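Local coordinates for uncharacterized protein (PDB 4RXV), which is of unknown function but is probably a Legionella effector whose N-terminal part, described here, forms a RavJ-type peptidase domain of clan CA, at residues 20-25 with 97-102; 114-120 with 216-221. The contacts are given in a common frame with arbitrary orientation. Where two conformers were deposited one is given. Numbering follows the deposited sequence.

Interaction 1. Residues 20-25 with 97-102; sequences KFVVAD and VRVSEC
Two short parallel strands, Val-22 to Val-23 at the edge of a three-stranded mixed sheet and Val-99 to Ser-100 in its central strand, pair with Val-22 beside Val-99 and Val-23 beside Ser-100. The backbone ladder runs from Val-22 N to Arg-98 O (2.8 Å), from Ser-100 N to Val-22 O (3.0 Å) and from Ala-24 N to Ser-100 O (2.9 Å). Where the strands splay before it, a water lies 2.8 Å from Lys-20 O and accepts from Arg-98 N (3.0 Å). Beyond it the chain turns at Ala-24, and Asp-25 (chi1 p) continues the ladder with its side chain, OD2 taking Cys-102 N at 2.7 Å while OD1 accepts from Trp-173. Val-22 and Val-99 (both chi1 t) share a face, with Val-22 CB 4.1 Å from Val-99 CG2. On the other side Arg-98 CB lies 3.7 Å from the Phe-21 ring centroid in a CH-pi contact, and the Arg-98 guanidinium hydrogen-bonds main-chain Glu-16 O and Asn-85 OD1. Glu-101, whose OE2 comes within 4.3 Å of Asp-25 OD2, is satisfied by Ser-103 N and Asn-104 N. Cys-102 O receives His-139 ND1; a cysteine ahead of helix 105-114 beside a strand histidine is consistent with a clan CA peptidase. With acceptors from main chain, water and carboxylate, the amides of Val-22, Ala-24, Arg-98, Ser-100 and Cys-102 are all satisfied although the contact is largely buried.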
loop_
_atom_site.group_PDB
_atom_site.type_symbol
_atom_site.label_atom_id
_atom_site.label_comp_id
_atom_site.label_asym_id
_atom_site.label_seq_id
_atom_site.Cartn_x
_atom_site.Cartn_y
_atom_site.Cartn_z
ATOM N N LYS A 20 -5.950 -6.902 -8.540
ATOM C CA LYS A 20 -5.523 -7.359 -9.857
ATOM C C LYS A 20 -4.021 -7.395 -10.029
ATOM O O LYS A 20 -3.530 -7.913 -11.026
ATOM C CB LYS A 20 -6.176 -6.503 -10.964
ATOM C CG LYS A 20 -7.681 -6.412 -10.889
ATOM C CD LYS A 20 -8.403 -7.701 -11.035
ATOM C CE LYS A 20 -9.904 -7.467 -10.927
ATOM N NZ LYS A 20 -10.825 -8.585 -10.964
ATOM N N PHE A 21 -3.266 -6.886 -9.057
ATOM C CA PHE A 21 -1.813 -6.940 -9.168
ATOM C C PHE A 21 -1.321 -8.381 -9.180
ATOM O O PHE A 21 -1.927 -9.273 -8.579
ATOM C CB PHE A 21 -1.157 -6.287 -7.947
ATOM C CG PHE A 21 -0.780 -4.841 -8.129
ATOM C CD1 PHE A 21 -1.734 -3.850 -8.252
ATOM C CD2 PHE A 21 0.568 -4.474 -8.153
ATOM C CE1 PHE A 21 -1.345 -2.541 -8.360
ATOM C CE2 PHE A 21 0.939 -3.158 -8.270
ATOM C CZ PHE A 21 -0.005 -2.201 -8.365
ATOM N N VAL A 22 -0.178 -8.591 -9.810
ATOM C CA VAL A 22 0.634 -9.759 -9.535
ATOM C C VAL A 22 1.324 -9.521 -8.193
ATOM O O VAL A 22 2.025 -8.532 -8.008
ATOM C CB VAL A 22 1.675 -9.986 -10.644
ATOM C CG1 VAL A 22 2.662 -11.077 -10.233
ATOM C CG2 VAL A 22 1.002 -10.332 -11.953
ATOM N N VAL A 23 1.109 -10.438 -7.263
ATOM C CA VAL A 23 1.701 -10.384 -5.936
ATOM C C VAL A 23 2.844 -11.413 -5.972
ATOM O O VAL A 23 2.623 -12.632 -5.878
ATOM C CB VAL A 23 0.684 -10.691 -4.826
ATOM C CG1 VAL A 23 1.339 -10.629 -3.485
ATOM C CG2 VAL A 23 -0.464 -9.703 -4.888
ATOM N N ALA A 24 4.073 -10.924 -6.134
ATOM C CA ALA A 24 5.201 -11.793 -6.485
ATOM C C ALA A 24 5.620 -12.749 -5.375
ATOM O O ALA A 24 6.278 -13.756 -5.648
ATOM C CB ALA A 24 6.384 -10.938 -6.939
ATOM N N ASP A 25 5.214 -12.456 -4.141
ATOM C CA ASP A 25 5.567 -13.275 -2.988
ATOM C C ASP A 25 4.358 -14.032 -2.431
ATOM O O ASP A 25 4.408 -14.495 -1.299
ATOM C CB ASP A 25 6.234 -12.442 -1.888
ATOM C CG ASP A 25 5.386 -11.281 -1.422
ATOM O OD1 ASP A 25 4.273 -11.057 -1.953
ATOM O OD2 ASP A 25 5.877 -10.558 -0.530
ATOM N N VAL A 97 -0.047 -6.207 -16.767
ATOM C CA VAL A 97 0.620 -6.643 -15.553
ATOM C C VAL A 97 1.179 -5.473 -14.740
ATOM O O VAL A 97 1.910 -4.625 -15.251
ATOM C CB VAL A 97 1.759 -7.605 -15.920
ATOM C CG1 VAL A 97 2.629 -7.929 -14.724
ATOM C CG2 VAL A 97 1.184 -8.876 -16.492
ATOM N N ARG A 98 0.831 -5.473 -13.456
ATOM C CA ARG A 98 1.464 -4.653 -12.416
ATOM C C ARG A 98 1.932 -5.611 -11.340
ATOM O O ARG A 98 1.274 -6.630 -11.125
ATOM C CB ARG A 98 0.478 -3.627 -11.854
ATOM C CG ARG A 98 -0.051 -2.654 -12.915
ATOM C CD ARG A 98 -1.028 -1.633 -12.306
ATOM N NE ARG A 98 -2.222 -2.320 -11.857
ATOM C CZ ARG A 98 -3.131 -1.822 -11.021
ATOM N NH1 ARG A 98 -3.038 -0.584 -10.537
ATOM N NH2 ARG A 98 -4.156 -2.583 -10.671
ATOM N N VAL A 99 3.047 -5.301 -10.687
ATOM C CA VAL A 99 3.659 -6.237 -9.759
ATOM C C VAL A 99 4.058 -5.554 -8.474
ATOM O O VAL A 99 4.651 -4.494 -8.497
ATOM C CB VAL A 99 4.941 -6.860 -10.364
ATOM C CG1 VAL A 99 5.519 -7.922 -9.415
ATOM C CG2 VAL A 99 4.703 -7.435 -11.735
ATOM N N SER A 100 3.807 -6.222 -7.350
ATOM C CA SER A 100 4.359 -5.784 -6.069
ATOM C C SER A 100 4.440 -6.969 -5.096
ATOM O O SER A 100 4.232 -8.127 -5.487
ATOM C CB SER A 100 3.570 -4.606 -5.502
ATOM O OG SER A 100 4.293 -3.950 -4.499
ATOM N N GLU A 101 4.777 -6.686 -3.840
ATOM C CA GLU A 101 5.021 -7.724 -2.853
ATOM C C GLU A 101 4.911 -7.107 -1.445
ATOM O O GLU A 101 4.600 -5.913 -1.288
ATOM C CB GLU A 101 6.365 -8.438 -3.113
ATOM C CG GLU A 101 7.503 -7.510 -3.502
ATOM C CD GLU A 101 7.753 -6.490 -2.442
ATOM O OE1 GLU A 101 7.612 -5.283 -2.714
ATOM O OE2 GLU A 101 8.073 -6.904 -1.307
ATOM N N CYS A 102 5.134 -7.922 -0.423
ATOM C CA CYS A 102 4.773 -7.595 0.956
ATOM C C CYS A 102 5.452 -6.349 1.503
ATOM O O CYS A 102 4.888 -5.645 2.342
ATOM C CB CYS A 102 5.117 -8.801 1.844
ATOM S SG CYS A 102 4.450 -8.820 3.497
HETATM O O HOH W 1 -1.686 -7.060 -12.883
#

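Interaction 2. Residues 114-120 with 216-221; sequences LDDPQIR and TRTGQL
The carboxylate of Asp-115 (chi1 t) grips the backbone of the 216-221 loop: Gln-220 N donates to Asp-115 OD1 (2.7 Å) and Leu-221 N to Asp-115 OD2 (2.9 Å), while Gly-219 N reaches Asp-115 O (2.9 Å). The acceptors belong to a helix-to-helix linker, for Asp-115 follows helix 105-114 and Asp-116 is the N-cap of helix 117-122, its OD1 accepting from Ile-119 N (3.0 Å) and weakly from Gln-118 N (2.8 Å). Asp-115 and Thr-218 are the closest CA pair, at 4.4 Å, and Gly-219 has positive phi (73/18), the amides of Gln-220 and Leu-221 after it both facing the carboxylate. From the first helical turn, Arg-120 (m, m, t) folds back to bridge both segments. Its NH1 and NH2 donate to Thr-216 O (3.1 and 2.9 Å), and its NE and NH2 to Leu-114 O (both 2.9 Å), closing the C-terminal end of helix 105-114 against the loop. Gln-220 NE2 braces the loop on Arg-217 O (2.8 Å). Further out, Thr-216, Gln-220 and Leu-221 lie on Ile-78 of helix 74-84, and Pro-117 CB stands 3.8 Å from Thr-218 OG1. Thr-218 CG2 covers one face of the Arg-120 guanidinium, 3.6 Å from Arg-120 NH2.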
loop_
_atom_site.group_PDB
_atom_site.type_symbol
_atom_site.label_atom_id
_atom_site.label_comp_id
_atom_site.label_asym_id
_atom_site.label_seq_id
_atom_site.Cartn_x
_atom_site.Cartn_y
_atom_site.Cartn_z
ATOM N N LEU A 114 -0.961 10.803 -0.708
ATOM C CA LEU A 114 -0.191 12.039 -0.690
ATOM C C LEU A 114 -0.560 12.936 -1.863
ATOM O O LEU A 114 -0.336 14.136 -1.818
ATOM C CB LEU A 114 1.320 11.736 -0.653
ATOM C CG LEU A 114 1.822 11.260 0.718
ATOM C CD1 LEU A 114 3.138 10.543 0.615
ATOM C CD2 LEU A 114 1.929 12.412 1.690
ATOM N N ASP A 115 -1.069 12.352 -2.939
ATOM C CA ASP A 115 -1.419 13.092 -4.141
ATOM C C ASP A 115 -2.789 13.743 -4.039
ATOM O O ASP A 115 -3.159 14.464 -4.939
ATOM C CB ASP A 115 -1.400 12.153 -5.346
ATOM C CG ASP A 115 -1.465 12.893 -6.650
ATOM O OD1 ASP A 115 -0.598 13.755 -6.874
ATOM O OD2 ASP A 115 -2.390 12.614 -7.441
ATOM N N ASP A 116 -3.532 13.474 -2.971
ATOM C CA ASP A 116 -4.899 13.969 -2.819
ATOM C C ASP A 116 -4.947 15.227 -1.950
ATOM O O ASP A 116 -4.567 15.210 -0.791
ATOM C CB ASP A 116 -5.758 12.871 -2.192
ATOM C CG ASP A 116 -7.228 13.216 -2.164
ATOM O OD1 ASP A 116 -7.593 14.195 -1.483
ATOM O OD2 ASP A 116 -8.028 12.495 -2.805
ATOM N N PRO A 117 -5.467 16.333 -2.493
ATOM C CA PRO A 117 -5.431 17.581 -1.719
ATOM C C PRO A 117 -6.337 17.603 -0.492
ATOM O O PRO A 117 -6.023 18.258 0.492
ATOM C CB PRO A 117 -5.887 18.639 -2.736
ATOM C CG PRO A 117 -6.666 17.877 -3.734
ATOM C CD PRO A 117 -6.041 16.530 -3.833
ATOM N N GLN A 118 -7.431 16.859 -0.529
ATOM C CA GLN A 118 -8.344 16.849 0.612
ATOM C C GLN A 118 -7.819 15.937 1.723
ATOM O O GLN A 118 -8.115 16.124 2.891
ATOM C CB GLN A 118 -9.741 16.427 0.178
ATOM C CG GLN A 118 -10.383 17.407 -0.782
ATOM C CD GLN A 118 -11.725 16.924 -1.286
ATOM O OE1 GLN A 118 -12.051 15.741 -1.182
ATOM N NE2 GLN A 118 -12.514 17.838 -1.828
ATOM N N ILE A 119 -7.011 14.949 1.354
ATOM C CA ILE A 119 -6.300 14.166 2.359
ATOM C C ILE A 119 -5.253 15.050 3.048
ATOM O O ILE A 119 -5.094 14.978 4.254
ATOM C CB ILE A 119 -5.679 12.920 1.771
ATOM C CG1 ILE A 119 -6.804 12.032 1.244
ATOM C CG2 ILE A 119 -4.783 12.214 2.829
ATOM C CD1 ILE A 119 -6.879 10.686 1.893
ATOM N N ARG A 120 -4.564 15.879 2.274
ATOM C CA ARG A 120 -3.499 16.740 2.828
ATOM C C ARG A 120 -3.963 17.559 4.026
ATOM O O ARG A 120 -3.195 17.832 4.941
ATOM C CB ARG A 120 -2.995 17.775 1.806
ATOM C CG ARG A 120 -2.164 17.275 0.686
ATOM C CD ARG A 120 -0.709 17.002 1.083
ATOM N NE ARG A 120 -0.040 16.464 -0.088
ATOM C CZ ARG A 120 0.797 17.125 -0.868
ATOM N NH1 ARG A 120 1.180 18.358 -0.596
ATOM N NH2 ARG A 120 1.278 16.519 -1.922
ATOM N N THR A 216 5.153 19.650 -2.793
ATOM C CA THR A 216 4.801 18.489 -3.593
ATOM C C THR A 216 3.386 18.700 -4.125
ATOM O O THR A 216 2.423 18.755 -3.376
ATOM C CB THR A 216 4.894 17.199 -2.759
ATOM O OG1 THR A 216 6.225 17.053 -2.251
ATOM C CG2 THR A 216 4.564 15.979 -3.607
ATOM N N ARG A 217 3.288 18.791 -5.438
ATOM C CA ARG A 217 2.035 18.977 -6.144
ATOM C C ARG A 217 1.041 17.854 -5.874
ATOM O O ARG A 217 1.420 16.692 -5.745
ATOM C CB ARG A 217 2.354 18.973 -7.642
ATOM C CG ARG A 217 1.420 19.764 -8.522
ATOM C CD ARG A 217 2.088 20.097 -9.871
ATOM N NE ARG A 217 1.556 21.314 -10.486
ATOM C CZ ARG A 217 2.054 22.540 -10.317
ATOM N NH1 ARG A 217 3.093 22.752 -9.517
ATOM N NH2 ARG A 217 1.477 23.576 -10.913
ATOM N N THR A 218 -0.236 18.194 -5.799
ATOM C CA THR A 218 -1.290 17.199 -5.764
ATOM C C THR A 218 -1.908 17.019 -7.155
ATOM O O THR A 218 -1.697 17.837 -8.052
ATOM C CB THR A 218 -2.378 17.578 -4.749
ATOM O OG1 THR A 218 -2.948 18.857 -5.081
ATOM C CG2 THR A 218 -1.810 17.613 -3.340
ATOM N N GLY A 219 -2.686 15.961 -7.350
ATOM C CA GLY A 219 -3.322 15.732 -8.642
ATOM C C GLY A 219 -2.365 15.277 -9.735
ATOM O O GLY A 219 -2.671 15.387 -10.925
ATOM N N GLN A 220 -1.195 14.781 -9.341
ATOM C CA GLN A 220 -0.246 14.242 -10.301
ATOM C C GLN A 220 -0.682 12.908 -10.883
ATOM O O GLN A 220 -0.271 12.552 -11.995
ATOM C CB GLN A 220 1.118 14.061 -9.664
ATOM C CG GLN A 220 1.693 15.329 -9.147
ATOM C CD GLN A 220 3.098 15.134 -8.659
ATOM O OE1 GLN A 220 3.964 14.673 -9.395
ATOM N NE2 GLN A 220 3.326 15.441 -7.404
ATOM N N LEU A 221 -1.478 12.147 -10.136
ATOM C CA LEU A 221 -1.808 10.786 -10.544
ATOM C C LEU A 221 -3.167 10.713 -11.233
ATOM O O LEU A 221 -4.116 11.429 -10.901
ATOM C CB LEU A 221 -1.849 9.845 -9.344
ATOM C CG LEU A 221 -0.579 9.754 -8.508
ATOM C CD1 LEU A 221 -0.774 8.905 -7.284
ATOM C CD2 LEU A 221 0.591 9.228 -9.339
#

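The two contacts lie about 24 Å apart between centres, with nearest atoms about 10 Å apart, and follow one another along the chain. Interaction 1 is buried, a short parallel strand pairing backed by valines and an aromatic ring; interaction 2 is only partly buried and ties the loop after strand 202-206 to the joint between two helices. Helix 105-114 links them, since 97-102 leads into its start and 114-120 leaves its end. An aspartate carboxylate takes one backbone amide in interaction 1, extending a main-chain ladder, and two in interaction 2, where side chains of Asp-115 and Arg-120 supply most of the hydrogen bonds, with little apolar packing between segments.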